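Copper-containing nitrite reductase (Thermus scotoductus, PDB 6HBE) probably reduces nitrite to nitric oxide with electrons from cytochrome c, working as a homotrimer of copper-binding subunits. Local coordinates at residues 75-80 with 111-116; 23-28 with 64-69; 44-49 with 128-133; 204-209 with 243-248. All blocks are in the same frame, centred on the assembly; numbering follows the deposited sequence.

Contact 1 of 4, residues 75-80 with 111-116; sequences HGLSIH and FMYHCA. With CU (copper (II) ion), chain N; CU (copper (II) ion), chain M.
His80 and His114 come in from neighbouring backbones and meet rim to rim, ring planes at 87°, because both point NE2 at the same copper: His80 NE2 lies 2.1 Å from it and His114 NE2 2.0 Å. A water on this ion is also hydrogen-bonded to Ser78 OG, and His267 of the second subunit completes the set. The His114 ring is held from two directions. Its CG sits between the backbone N and the carbonyl carbon, a crowded position that puts one face against Ser78 CB, 4.0 Å from the ring centroid, while its ND1 donates to Cys115 O at 3.0 Å. The His80 ring has Met112 O and, off-centre, Met112 CB over one face; its ND1 is hydrogen-bonded to Gln239 of the second subunit. Underneath, the strands run antiparallel, Ser78 and His114 forming a hydrogen-bonded pair, with His80 N donating to Met112 O beyond. This is the His-Cys bridge of copper nitrite reductases: Cys115, next to His114, turns its sulfur the other way to the type 1 copper (SG to copper 2.1 Å), which His75 ND1 meets at 2.0 Å. Here SG lies in the plane of the His75 ring, off its edge, and 3.3 Å from Gly76 N, while His75 NE2 is hydrogen-bonded to Asp71. At the far end Phe111 sets ring atom CD1 3.6 Å from His80 O, and an alanine here, lacking that ring, would probably loosen the packing around the His80 backbone.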
loop_
_atom_site.group_PDB
_atom_site.type_symbol
_atom_site.label_atom_id
_atom_site.label_comp_id
_atom_site.label_asym_id
_atom_site.label_seq_id
_atom_site.Cartn_x
_atom_site.Cartn_y
_atom_site.Cartn_z
ATOM N N HIS C 75 16.728 -23.002 8.371
ATOM C CA HIS C 75 15.902 -22.661 7.193
ATOM C C HIS C 75 14.801 -23.717 7.104
ATOM O O HIS C 75 14.557 -24.455 8.077
ATOM C CB HIS C 75 16.765 -22.610 5.904
ATOM C CG HIS C 75 17.715 -21.455 5.870
ATOM N ND1 HIS C 75 17.287 -20.157 5.705
ATOM C CD2 HIS C 75 19.065 -21.401 5.971
ATOM C CE1 HIS C 75 18.332 -19.346 5.750
ATOM N NE2 HIS C 75 19.420 -20.075 5.906
ATOM N N GLY C 76 14.116 -23.783 5.979
ATOM C CA GLY C 76 13.048 -24.747 5.791
ATOM C C GLY C 76 12.417 -24.541 4.445
ATOM O O GLY C 76 12.990 -23.851 3.607
ATOM N N LEU C 77 11.251 -25.138 4.217
ATOM C CA LEU C 77 10.560 -25.003 2.925
ATOM C C LEU C 77 9.048 -25.219 3.042
ATOM O O LEU C 77 8.575 -26.170 3.705
ATOM C CB LEU C 77 11.131 -26.015 1.913
ATOM C CG LEU C 77 10.555 -26.080 0.489
ATOM C CD1 LEU C 77 10.983 -24.834 -0.283
ATOM C CD2 LEU C 77 11.032 -27.343 -0.233
ATOM N N SER C 78 8.311 -24.329 2.380
ATOM C CA SER C 78 6.914 -24.536 2.029
ATOM C C SER C 78 6.782 -24.602 0.511
ATOM O O SER C 78 7.441 -23.852 -0.197
ATOM C CB SER C 78 6.031 -23.382 2.571
ATOM O OG SER C 78 4.699 -23.561 2.101
ATOM N N ILE C 79 5.919 -25.485 0.017
ATOM C CA ILE C 79 5.758 -25.695 -1.422
ATOM C C ILE C 79 4.271 -25.809 -1.753
ATOM O O ILE C 79 3.609 -26.825 -1.435
ATOM C CB ILE C 79 6.610 -26.918 -1.921
ATOM C CG1 ILE C 79 6.408 -27.162 -3.417
ATOM C CG2 ILE C 79 6.352 -28.181 -1.104
ATOM C CD1 ILE C 79 7.646 -27.740 -4.083
ATOM N N HIS C 80 3.729 -24.769 -2.411
ATOM C CA HIS C 80 2.275 -24.610 -2.498
ATOM C C HIS C 80 1.602 -25.643 -3.409
ATOM O O HIS C 80 0.398 -25.771 -3.348
ATOM C CB HIS C 80 1.856 -23.179 -2.935
ATOM C CG HIS C 80 2.200 -22.079 -1.967
ATOM N ND1 HIS C 80 1.835 -20.765 -2.191
ATOM C CD2 HIS C 80 2.836 -22.087 -0.770
ATOM C CE1 HIS C 80 2.279 -20.007 -1.199
ATOM N NE2 HIS C 80 2.882 -20.791 -0.311
ATOM N N PHE C 111 2.655 -22.331 -8.915
ATOM C CA PHE C 111 2.723 -22.322 -7.453
ATOM C C PHE C 111 4.009 -21.689 -6.932
ATOM O O PHE C 111 5.094 -21.907 -7.478
ATOM C CB PHE C 111 2.587 -23.737 -6.904
ATOM C CG PHE C 111 1.283 -24.387 -7.265
ATOM C CD1 PHE C 111 0.123 -24.103 -6.530
ATOM C CD2 PHE C 111 1.198 -25.234 -8.351
ATOM C CE1 PHE C 111 -1.096 -24.661 -6.877
ATOM C CE2 PHE C 111 -0.028 -25.805 -8.722
ATOM C CZ PHE C 111 -1.171 -25.522 -7.986
ATOM N N MET C 112 3.894 -20.940 -5.839
ATOM C CA MET C 112 5.071 -20.432 -5.109
ATOM C C MET C 112 5.694 -21.527 -4.227
ATOM O O MET C 112 4.978 -22.384 -3.678
ATOM C CB MET C 112 4.658 -19.253 -4.207
ATOM C CG MET C 112 5.790 -18.406 -3.585
ATOM S SD MET C 112 5.064 -16.964 -2.748
ATOM C CE MET C 112 6.453 -16.243 -1.888
ATOM N N TYR C 113 7.017 -21.464 -4.047
ATOM C CA TYR C 113 7.687 -22.130 -2.921
ATOM C C TYR C 113 8.569 -21.085 -2.252
ATOM O O TYR C 113 8.934 -20.094 -2.892
ATOM C CB TYR C 113 8.476 -23.416 -3.353
ATOM C CG TYR C 113 9.758 -23.184 -4.139
ATOM C CD1 TYR C 113 10.938 -22.787 -3.480
ATOM C CD2 TYR C 113 9.812 -23.372 -5.523
ATOM C CE1 TYR C 113 12.111 -22.585 -4.174
ATOM C CE2 TYR C 113 11.003 -23.156 -6.225
ATOM C CZ TYR C 113 12.141 -22.757 -5.541
ATOM O OH TYR C 113 13.340 -22.494 -6.171
ATOM N N HIS C 114 8.886 -21.282 -0.971
ATOM C CA HIS C 114 9.647 -20.297 -0.201
ATOM C C HIS C 114 10.168 -20.912 1.095
ATOM O O HIS C 114 9.743 -21.994 1.491
ATOM C CB HIS C 114 8.774 -19.032 0.117
ATOM C CG HIS C 114 7.510 -19.319 0.880
ATOM N ND1 HIS C 114 7.478 -19.387 2.258
ATOM C CD2 HIS C 114 6.241 -19.544 0.468
ATOM C CE1 HIS C 114 6.257 -19.678 2.665
ATOM N NE2 HIS C 114 5.471 -19.731 1.608
ATOM N N CYS C 115 11.078 -20.227 1.759
ATOM C CA CYS C 115 11.632 -20.739 2.999
ATOM C C CYS C 115 10.551 -20.728 4.090
ATOM O O CYS C 115 9.722 -19.813 4.130
ATOM C CB CYS C 115 12.831 -19.899 3.483
ATOM S SG CYS C 115 13.775 -20.688 4.852
ATOM N N ALA C 116 10.584 -21.732 4.974
ATOM C CA ALA C 116 9.684 -21.802 6.122
ATOM C C ALA C 116 10.400 -22.451 7.328
ATOM O O ALA C 116 10.147 -23.612 7.656
ATOM C CB ALA C 116 8.432 -22.577 5.729
HETATM CU CU CU N . 15.402 -19.403 5.389
HETATM CU CU CU M . 3.474 -19.879 1.446
HETATM O O HOH W 1 3.156 -21.271 2.770
#

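Contact 2 of 4, residues 23-28 with 64-69; sequences HFTLEA and HITLRN
Residues 23-28 and 64-69 run parallel as neighbouring strands, their axes 4.8 Å apart and crossing at -17°, with five backbone hydrogen bonds from Phe24 N to Ala28 N, each nearly along its C=O axis. On the face of His23, Thr25 and Thr66, His23 makes a side-chain hydrogen bond across the strands: with CG anti to the backbone N, the ring crosses obliquely to Thr66 and donates NE2 to Thr66 OG1 at 2.7 Å, the acceptor lying in the ring plane. That hydroxyl is also hydrogen-bonded to Glu100. The pair belongs to the first cupredoxin domain, a beta sandwich, in the sheet where strand 62-69 also borders strand 98-104. Further along the same face, Thr66 CG2 sits 3.4 Å off the plane of the Arg68 guanidinium, toward its rim. A water joins Arg68 NH2 to Thr25 OG1, 2.8 Å from each. Glu27 runs alongside Arg68, yet its OE2 stays 4.3 Å from Arg68 NE, beyond a salt bridge, with the two planar groups almost perpendicular. On the other face, Phe24, Ile65, Leu26 and Leu67 pack inward, Leu67 CD1 coming within 3.6 Å of Leu26 O, and Ala28 and Asn69 lie against copper-binding His75.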
loop_
_atom_site.group_PDB
_atom_site.type_symbol
_atom_site.label_atom_id
_atom_site.label_comp_id
_atom_site.label_asym_id
_atom_site.label_seq_id
_atom_site.Cartn_x
_atom_site.Cartn_y
_atom_site.Cartn_z
ATOM N N HIS C 23 12.743 -35.589 -9.415
ATOM C CA HIS C 23 13.518 -35.296 -8.244
ATOM C C HIS C 23 14.220 -33.956 -8.370
ATOM O O HIS C 23 14.844 -33.675 -9.390
ATOM C CB HIS C 23 14.519 -36.429 -7.985
ATOM C CG HIS C 23 15.342 -36.203 -6.761
ATOM N ND1 HIS C 23 16.699 -36.430 -6.716
ATOM C CD2 HIS C 23 15.000 -35.706 -5.546
ATOM C CE1 HIS C 23 17.156 -36.100 -5.521
ATOM N NE2 HIS C 23 16.145 -35.645 -4.796
ATOM N N PHE C 24 14.110 -33.135 -7.320
ATOM C CA PHE C 24 14.690 -31.809 -7.280
ATOM C C PHE C 24 15.443 -31.592 -5.978
ATOM O O PHE C 24 14.970 -32.005 -4.905
ATOM C CB PHE C 24 13.592 -30.722 -7.414
ATOM C CG PHE C 24 12.744 -30.844 -8.663
ATOM C CD1 PHE C 24 13.222 -30.422 -9.899
ATOM C CD2 PHE C 24 11.477 -31.409 -8.601
ATOM C CE1 PHE C 24 12.438 -30.524 -11.042
ATOM C CE2 PHE C 24 10.681 -31.524 -9.734
ATOM C CZ PHE C 24 11.162 -31.081 -10.964
ATOM N N THR C 25 16.575 -30.889 -6.064
ATOM C CA THR C 25 17.389 -30.566 -4.904
ATOM C C THR C 25 17.439 -29.050 -4.672
ATOM O O THR C 25 17.798 -28.295 -5.570
ATOM C CB THR C 25 18.811 -31.140 -5.013
ATOM O OG1 THR C 25 18.729 -32.562 -5.203
ATOM C CG2 THR C 25 19.588 -30.875 -3.713
ATOM N N LEU C 26 16.991 -28.612 -3.489
ATOM C CA LEU C 26 17.117 -27.211 -3.072
ATOM C C LEU C 26 18.121 -27.052 -1.935
ATOM O O LEU C 26 18.040 -27.785 -0.930
ATOM C CB LEU C 26 15.741 -26.656 -2.648
ATOM C CG LEU C 26 14.662 -26.641 -3.733
ATOM C CD1 LEU C 26 13.312 -26.250 -3.168
ATOM C CD2 LEU C 26 15.045 -25.700 -4.880
ATOM N N GLU C 27 19.015 -26.070 -2.056
ATOM C CA GLU C 27 20.063 -25.818 -1.105
ATOM C C GLU C 27 19.961 -24.415 -0.484
ATOM O O GLU C 27 20.267 -23.406 -1.136
ATOM C CB GLU C 27 21.439 -26.011 -1.769
ATOM C CG GLU C 27 21.629 -27.416 -2.347
ATOM C CD GLU C 27 23.068 -27.711 -2.761
ATOM O OE1 GLU C 27 23.781 -26.768 -3.166
ATOM O OE2 GLU C 27 23.480 -28.891 -2.681
ATOM N N ALA C 28 19.549 -24.355 0.784
ATOM C CA ALA C 28 19.428 -23.078 1.491
ATOM C C ALA C 28 20.792 -22.489 1.837
ATOM O O ALA C 28 21.664 -23.192 2.398
ATOM C CB ALA C 28 18.566 -23.229 2.756
ATOM N N HIS C 64 9.675 -35.702 -5.690
ATOM C CA HIS C 64 10.575 -35.938 -4.571
ATOM C C HIS C 64 11.400 -34.676 -4.428
ATOM O O HIS C 64 11.999 -34.244 -5.406
ATOM C CB HIS C 64 11.544 -37.137 -4.820
ATOM C CG HIS C 64 10.866 -38.453 -5.070
ATOM N ND1 HIS C 64 10.249 -39.185 -4.073
ATOM C CD2 HIS C 64 10.732 -39.186 -6.205
ATOM C CE1 HIS C 64 9.741 -40.292 -4.586
ATOM N NE2 HIS C 64 10.029 -40.323 -5.876
ATOM N N ILE C 65 11.438 -34.107 -3.223
ATOM C CA ILE C 65 12.295 -32.970 -2.889
ATOM C C ILE C 65 13.410 -33.405 -1.929
ATOM O O ILE C 65 13.143 -34.100 -0.937
ATOM C CB ILE C 65 11.491 -31.839 -2.171
ATOM C CG1 ILE C 65 10.320 -31.345 -3.026
ATOM C CG2 ILE C 65 12.421 -30.709 -1.722
ATOM C CD1 ILE C 65 10.717 -30.694 -4.339
ATOM N N THR C 66 14.634 -32.968 -2.197
ATOM C CA THR C 66 15.731 -33.091 -1.261
ATOM C C THR C 66 16.088 -31.684 -0.866
ATOM O O THR C 66 16.420 -30.896 -1.721
ATOM C CB THR C 66 16.964 -33.791 -1.886
ATOM O OG1 THR C 66 16.631 -35.158 -2.153
ATOM C CG2 THR C 66 18.150 -33.758 -0.961
ATOM N N LEU C 67 15.957 -31.353 0.419
ATOM C CA LEU C 67 16.313 -30.040 0.909
ATOM C C LEU C 67 17.545 -30.116 1.768
ATOM O O LEU C 67 17.545 -30.854 2.765
ATOM C CB LEU C 67 15.138 -29.487 1.720
ATOM C CG LEU C 67 15.376 -28.182 2.503
ATOM C CD1 LEU C 67 15.597 -27.014 1.546
ATOM C CD2 LEU C 67 14.182 -27.911 3.416
ATOM N N ARG C 68 18.560 -29.307 1.487
ATOM C CA ARG C 68 19.781 -29.314 2.277
ATOM C C ARG C 68 20.038 -27.923 2.811
ATOM O O ARG C 68 19.896 -26.957 2.072
ATOM C CB ARG C 68 21.019 -29.730 1.449
ATOM C CG ARG C 68 20.899 -31.067 0.755
ATOM C CD ARG C 68 22.163 -31.424 -0.033
ATOM N NE ARG C 68 21.885 -32.533 -0.938
ATOM C CZ ARG C 68 21.704 -33.808 -0.565
ATOM N NH1 ARG C 68 21.826 -34.191 0.711
ATOM N NH2 ARG C 68 21.426 -34.731 -1.491
ATOM N N ASN C 69 20.406 -27.819 4.089
ATOM C CA ASN C 69 20.752 -26.529 4.666
ATOM C C ASN C 69 22.259 -26.332 4.743
ATOM O O ASN C 69 22.939 -26.910 5.609
ATOM C CB ASN C 69 20.093 -26.345 6.043
ATOM C CG ASN C 69 20.342 -24.963 6.620
ATOM O OD1 ASN C 69 21.086 -24.156 6.049
ATOM N ND2 ASN C 69 19.711 -24.676 7.757
HETATM O O HOH W 2 20.635 -34.376 -4.181
#

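Contact 3 of 4, residues 44-49 with 128-133; sequences FSFNDM and GGQFGM. With CU (copper (II) ion), chain N.
One face of the Phe46 ring carries Gln130 CG, while the backbone N of Phe131 lies at its edge; the Phe131 ring in turn has Gly129 O over its centre, 3.6 Å above the plane. The Gln130 amide is tilted 21° from the Phe46 ring and 35° from that of Phe44, whose CB touches Gln130 CD at 3.4 Å. Phe44 itself stacks on His125 and meets His75 edge-to-face. The extended Gln130 chain delivers the amide so that its two ends do different work: OE1 binds the copper at 2.0 Å, and NE2 donates to Ser45 O at 3.2 Å, from above that carbonyl plane. This second bond fixes the amide's rotation and leaves the oxygen to the metal. Alongside, Phe44 N donates to Gly128 O at 3.1 Å. Gly129, closing helix 120-126 in a Schellman motif with positive phi, lies so close to Phe44 O that a CB would clash with it. A water accepts from Phe46 N at 3.0 Å and lies 2.7 Å from Met49 O, at the end of the type I' turn from Phe46 to Met49. Gln130 thus joins His75, Cys115 and His125 in the type 1 copper site of a cupredoxin domain.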
loop_
_atom_site.group_PDB
_atom_site.type_symbol
_atom_site.label_atom_id
_atom_site.label_comp_id
_atom_site.label_asym_id
_atom_site.label_seq_id
_atom_site.Cartn_x
_atom_site.Cartn_y
_atom_site.Cartn_z
ATOM N N PHE C 44 19.134 -14.160 1.628
ATOM C CA PHE C 44 19.144 -15.613 1.651
ATOM C C PHE C 44 18.628 -16.133 0.309
ATOM O O PHE C 44 17.791 -15.474 -0.328
ATOM C CB PHE C 44 18.222 -16.161 2.747
ATOM C CG PHE C 44 18.596 -15.755 4.163
ATOM C CD1 PHE C 44 19.809 -16.169 4.728
ATOM C CD2 PHE C 44 17.704 -15.019 4.966
ATOM C CE1 PHE C 44 20.163 -15.809 6.034
ATOM C CE2 PHE C 44 18.050 -14.659 6.277
ATOM C CZ PHE C 44 19.280 -15.051 6.808
ATOM N N SER C 45 19.087 -17.320 -0.109
ATOM C CA SER C 45 18.636 -17.948 -1.361
ATOM C C SER C 45 18.424 -19.459 -1.245
ATOM O O SER C 45 18.773 -20.086 -0.211
ATOM C CB SER C 45 19.649 -17.688 -2.481
ATOM O OG SER C 45 20.823 -18.450 -2.289
ATOM N N PHE C 46 17.822 -20.014 -2.286
ATOM C CA PHE C 46 17.992 -21.413 -2.652
ATOM C C PHE C 46 18.941 -21.458 -3.862
ATOM O O PHE C 46 18.690 -20.814 -4.895
ATOM C CB PHE C 46 16.685 -22.081 -2.992
ATOM C CG PHE C 46 15.748 -22.211 -1.816
ATOM C CD1 PHE C 46 15.995 -23.135 -0.823
ATOM C CD2 PHE C 46 14.658 -21.356 -1.679
ATOM C CE1 PHE C 46 15.157 -23.244 0.267
ATOM C CE2 PHE C 46 13.809 -21.463 -0.599
ATOM C CZ PHE C 46 14.059 -22.408 0.380
ATOM N N ASN C 47 20.048 -22.186 -3.706
ATOM C CA ASN C 47 21.012 -22.434 -4.785
ATOM C C ASN C 47 21.680 -21.201 -5.382
ATOM O O ASN C 47 22.022 -21.186 -6.568
ATOM C CB ASN C 47 20.369 -23.251 -5.894
ATOM C CG ASN C 47 19.749 -24.545 -5.396
ATOM O OD1 ASN C 47 18.882 -24.568 -4.494
ATOM N ND2 ASN C 47 20.160 -25.636 -5.994
ATOM N N ASP C 48 21.861 -20.180 -4.551
ATOM C CA ASP C 48 22.594 -18.977 -4.892
ATOM C C ASP C 48 21.958 -18.085 -6.006
ATOM O O ASP C 48 22.673 -17.361 -6.704
ATOM C CB ASP C 48 24.029 -19.380 -5.239
ATOM C CG ASP C 48 25.067 -18.324 -4.859
ATOM O OD1 ASP C 48 24.997 -17.708 -3.757
ATOM O OD2 ASP C 48 26.009 -18.159 -5.670
ATOM N N MET C 49 20.631 -18.173 -6.164
ATOM C CA MET C 49 19.849 -17.344 -7.111
ATOM C C MET C 49 18.558 -16.869 -6.425
ATOM O O MET C 49 18.006 -17.610 -5.619
ATOM C CB MET C 49 19.482 -18.132 -8.374
ATOM C CG MET C 49 19.209 -19.615 -8.173
ATOM S SD MET C 49 18.949 -20.561 -9.698
ATOM C CE MET C 49 20.173 -19.799 -10.760
ATOM N N GLY C 128 13.801 -11.757 2.418
ATOM C CA GLY C 128 15.241 -11.715 2.094
ATOM C C GLY C 128 15.691 -12.400 0.809
ATOM O O GLY C 128 16.878 -12.403 0.512
ATOM N N GLY C 129 14.766 -12.996 0.037
ATOM C CA GLY C 129 15.125 -13.554 -1.277
ATOM C C GLY C 129 14.788 -15.016 -1.511
ATOM O O GLY C 129 14.942 -15.492 -2.653
ATOM N N GLN C 130 14.365 -15.735 -0.462
ATOM C CA GLN C 130 14.197 -17.187 -0.525
ATOM C C GLN C 130 12.836 -17.596 -1.060
ATOM O O GLN C 130 11.909 -17.917 -0.295
ATOM C CB GLN C 130 14.455 -17.855 0.845
ATOM C CG GLN C 130 15.891 -18.256 1.108
ATOM C CD GLN C 130 16.154 -18.889 2.497
ATOM O OE1 GLN C 130 15.583 -18.517 3.570
ATOM N NE2 GLN C 130 17.072 -19.848 2.485
ATOM N N PHE C 131 12.706 -17.563 -2.386
ATOM C CA PHE C 131 11.456 -17.957 -3.056
ATOM C C PHE C 131 11.714 -18.422 -4.482
ATOM O O PHE C 131 12.780 -18.129 -5.026
ATOM C CB PHE C 131 10.442 -16.782 -3.081
ATOM C CG PHE C 131 11.057 -15.465 -3.450
ATOM C CD1 PHE C 131 11.411 -15.180 -4.767
ATOM C CD2 PHE C 131 11.315 -14.523 -2.482
ATOM C CE1 PHE C 131 12.012 -13.974 -5.102
ATOM C CE2 PHE C 131 11.902 -13.315 -2.806
ATOM C CZ PHE C 131 12.258 -13.040 -4.131
ATOM N N GLY C 132 10.742 -19.145 -5.055
ATOM C CA GLY C 132 10.765 -19.564 -6.453
ATOM C C GLY C 132 9.431 -20.110 -6.934
ATOM O O GLY C 132 8.419 -20.001 -6.223
ATOM N N MET C 133 9.421 -20.679 -8.142
ATOM C CA MET C 133 8.221 -21.216 -8.806
ATOM C C MET C 133 8.288 -22.732 -9.052
ATOM O O MET C 133 9.328 -23.252 -9.484
ATOM C CB MET C 133 8.040 -20.499 -10.174
ATOM C CG MET C 133 6.896 -20.969 -11.092
ATOM S SD MET C 133 6.907 -20.236 -12.773
ATOM C CE MET C 133 6.712 -18.470 -12.440
HETATM CU CU CU N . 15.402 -19.403 5.389
HETATM O O HOH W 3 16.053 -18.166 -3.820
#

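Contact 4 of 4, residues 204-209 with 243-248; sequences FLNVGP and AGPSDS
Ala243 opens the 243-248 segment with its carbonyl, which takes the side-chain amide of Asn206: ND2 donates to Ala243 O at 2.9 Å, with the oxygen in the amide plane but the donor above that of the carbonyl. Asn206 CG is anti to its backbone N, which carries the amide across the gap, and the Ala243 methyl rests against both Asn206 CB and Phe204 CE2. At Gly244 a type II turn begins, running to Asp247; it is braced by Gly244 N donating a hydrogen bond to the anti lone pair of Asp247 OD2 at 2.7 Å. Pro245 follows, laying CB and CG against Pro209 O, with CG at 3.6 Å; a cis peptide bond precedes Pro209. Ser246, at positive phi, donates its N to Asn206 O at 2.7 Å, and Asp247 O receives Asn206 N at 3.1 Å almost along its axis, so Asn206 is gripped by backbone and side chain alike. Its OD1 accepts from Gly208 N at 3.0 Å, an Asx turn, and ND2 has a further partner in Leu211 O. An alanine in place of Asn206 would lack all three side-chain bonds, and the end of strand 199-208 would probably slacken against the turn. Ser248 then forms an antiparallel non-hydrogen-bonded pair with Leu205, its OG hydrogen-bonded to Val110 O. Strand 199-208 runs between strands 154-163 and 248-254, Phe204 and Asn206 touch strand 213-217 of the other sheet, strand 109-114 packs on Leu205, Val207 and Ser246, and the second subunit covers Pro245 and Asp247, whose OD1 is hydrogen-bonded to its Thr240.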
loop_
_atom_site.group_PDB
_atom_site.type_symbol
_atom_site.label_atom_id
_atom_site.label_comp_id
_atom_site.label_asym_id
_atom_site.label_seq_id
_atom_site.Cartn_x
_atom_site.Cartn_y
_atom_site.Cartn_z
ATOM N N PHE C 204 3.014 -16.597 -14.918
ATOM C CA PHE C 204 3.319 -15.412 -14.079
ATOM C C PHE C 204 3.002 -15.674 -12.612
ATOM O O PHE C 204 1.878 -16.077 -12.300
ATOM C CB PHE C 204 2.496 -14.213 -14.560
ATOM C CG PHE C 204 2.663 -12.970 -13.698
ATOM C CD1 PHE C 204 3.907 -12.408 -13.530
ATOM C CD2 PHE C 204 1.568 -12.342 -13.121
ATOM C CE1 PHE C 204 4.087 -11.278 -12.758
ATOM C CE2 PHE C 204 1.738 -11.175 -12.374
ATOM C CZ PHE C 204 3.009 -10.669 -12.172
ATOM N N LEU C 205 3.966 -15.403 -11.718
ATOM C CA LEU C 205 3.754 -15.495 -10.277
ATOM C C LEU C 205 4.225 -14.202 -9.646
ATOM O O LEU C 205 5.388 -13.814 -9.806
ATOM C CB LEU C 205 4.538 -16.690 -9.692
ATOM C CG LEU C 205 4.645 -16.832 -8.159
ATOM C CD1 LEU C 205 3.310 -17.069 -7.525
ATOM C CD2 LEU C 205 5.606 -17.923 -7.733
ATOM N N ASN C 206 3.335 -13.544 -8.901
ATOM C CA ASN C 206 3.737 -12.365 -8.078
ATOM C C ASN C 206 4.064 -12.904 -6.696
ATOM O O ASN C 206 3.137 -13.290 -5.965
ATOM C CB ASN C 206 2.616 -11.294 -7.956
ATOM C CG ASN C 206 3.030 -10.092 -7.121
ATOM O OD1 ASN C 206 4.227 -9.885 -6.830
ATOM N ND2 ASN C 206 2.032 -9.283 -6.690
ATOM N N VAL C 207 5.332 -12.905 -6.304
ATOM C CA VAL C 207 5.671 -13.382 -4.950
ATOM C C VAL C 207 5.484 -12.270 -3.889
ATOM O O VAL C 207 5.445 -12.549 -2.703
ATOM C CB VAL C 207 7.087 -13.987 -4.788
ATOM C CG1 VAL C 207 7.362 -15.098 -5.781
ATOM C CG2 VAL C 207 8.175 -12.941 -4.810
ATOM N N GLY C 208 5.367 -11.030 -4.316
ATOM C CA GLY C 208 5.277 -9.923 -3.372
ATOM C C GLY C 208 6.657 -9.635 -2.741
ATOM O O GLY C 208 7.629 -9.448 -3.481
ATOM N N PRO C 209 6.779 -9.627 -1.404
ATOM C CA PRO C 209 5.783 -10.145 -0.477
ATOM C C PRO C 209 4.675 -9.202 0.002
ATOM O O PRO C 209 3.742 -9.688 0.707
ATOM C CB PRO C 209 6.643 -10.591 0.739
ATOM C CG PRO C 209 8.014 -10.650 0.234
ATOM C CD PRO C 209 8.074 -9.485 -0.708
ATOM N N ALA C 243 -2.926 -9.567 -9.613
ATOM C CA ALA C 243 -2.280 -10.585 -8.749
ATOM C C ALA C 243 -1.762 -9.994 -7.452
ATOM O O ALA C 243 -0.799 -9.189 -7.461
ATOM C CB ALA C 243 -1.159 -11.279 -9.514
ATOM N N GLY C 244 -2.364 -10.399 -6.329
ATOM C CA GLY C 244 -1.767 -10.120 -5.040
ATOM C C GLY C 244 -0.578 -11.004 -4.746
ATOM O O GLY C 244 -0.228 -11.861 -5.569
ATOM N N PRO C 245 0.097 -10.784 -3.592
ATOM C CA PRO C 245 1.212 -11.679 -3.222
ATOM C C PRO C 245 0.837 -13.169 -3.162
ATOM O O PRO C 245 -0.072 -13.527 -2.429
ATOM C CB PRO C 245 1.665 -11.132 -1.864
ATOM C CG PRO C 245 1.338 -9.669 -1.961
ATOM C CD PRO C 245 0.023 -9.617 -2.698
ATOM N N SER C 246 1.607 -13.988 -3.903
ATOM C CA SER C 246 1.407 -15.451 -4.148
ATOM C C SER C 246 0.264 -15.833 -5.073
ATOM O O SER C 246 -0.012 -17.048 -5.243
ATOM C CB SER C 246 1.368 -16.293 -2.842
ATOM O OG SER C 246 1.411 -17.688 -3.149
ATOM N N ASP C 247 -0.409 -14.849 -5.690
ATOM C CA ASP C 247 -1.316 -15.107 -6.809
ATOM C C ASP C 247 -0.518 -15.367 -8.095
ATOM O O ASP C 247 0.579 -14.847 -8.289
ATOM C CB ASP C 247 -2.257 -13.912 -7.104
ATOM C CG ASP C 247 -3.475 -13.813 -6.164
ATOM O OD1 ASP C 247 -4.053 -14.868 -5.743
ATOM O OD2 ASP C 247 -3.911 -12.630 -5.949
ATOM N N SER C 248 -1.104 -16.140 -8.984
ATOM C CA SER C 248 -0.468 -16.503 -10.267
ATOM C C SER C 248 -1.494 -16.579 -11.387
ATOM O O SER C 248 -2.698 -16.659 -11.115
ATOM C CB SER C 248 0.226 -17.870 -10.163
ATOM O OG SER C 248 -0.759 -18.938 -10.032
#

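In the fold
Along the chain, contact 2 is followed by contact 1 and later by contact 4, while contact 3 encloses contact 1 and interlaces with contact 2. Contacts 1 and 3 have centres 10 Å apart, join neighbouring strands 109-114 and 131-137, and meet at the type 1 copper. Contact 2 belongs to the other sheet of the same cupredoxin domain, its centre 11 Å from contact 1, and meets contact 3 through neighbouring strands 21-36 and 39-46. Contact 4 lies in the second cupredoxin domain, 14 Å from contact 1 between centres, with Ser246 near His80. Contacts 1 and 4 both touch the second subunit, so the type 2 copper site lies where two domains and two subunits come together.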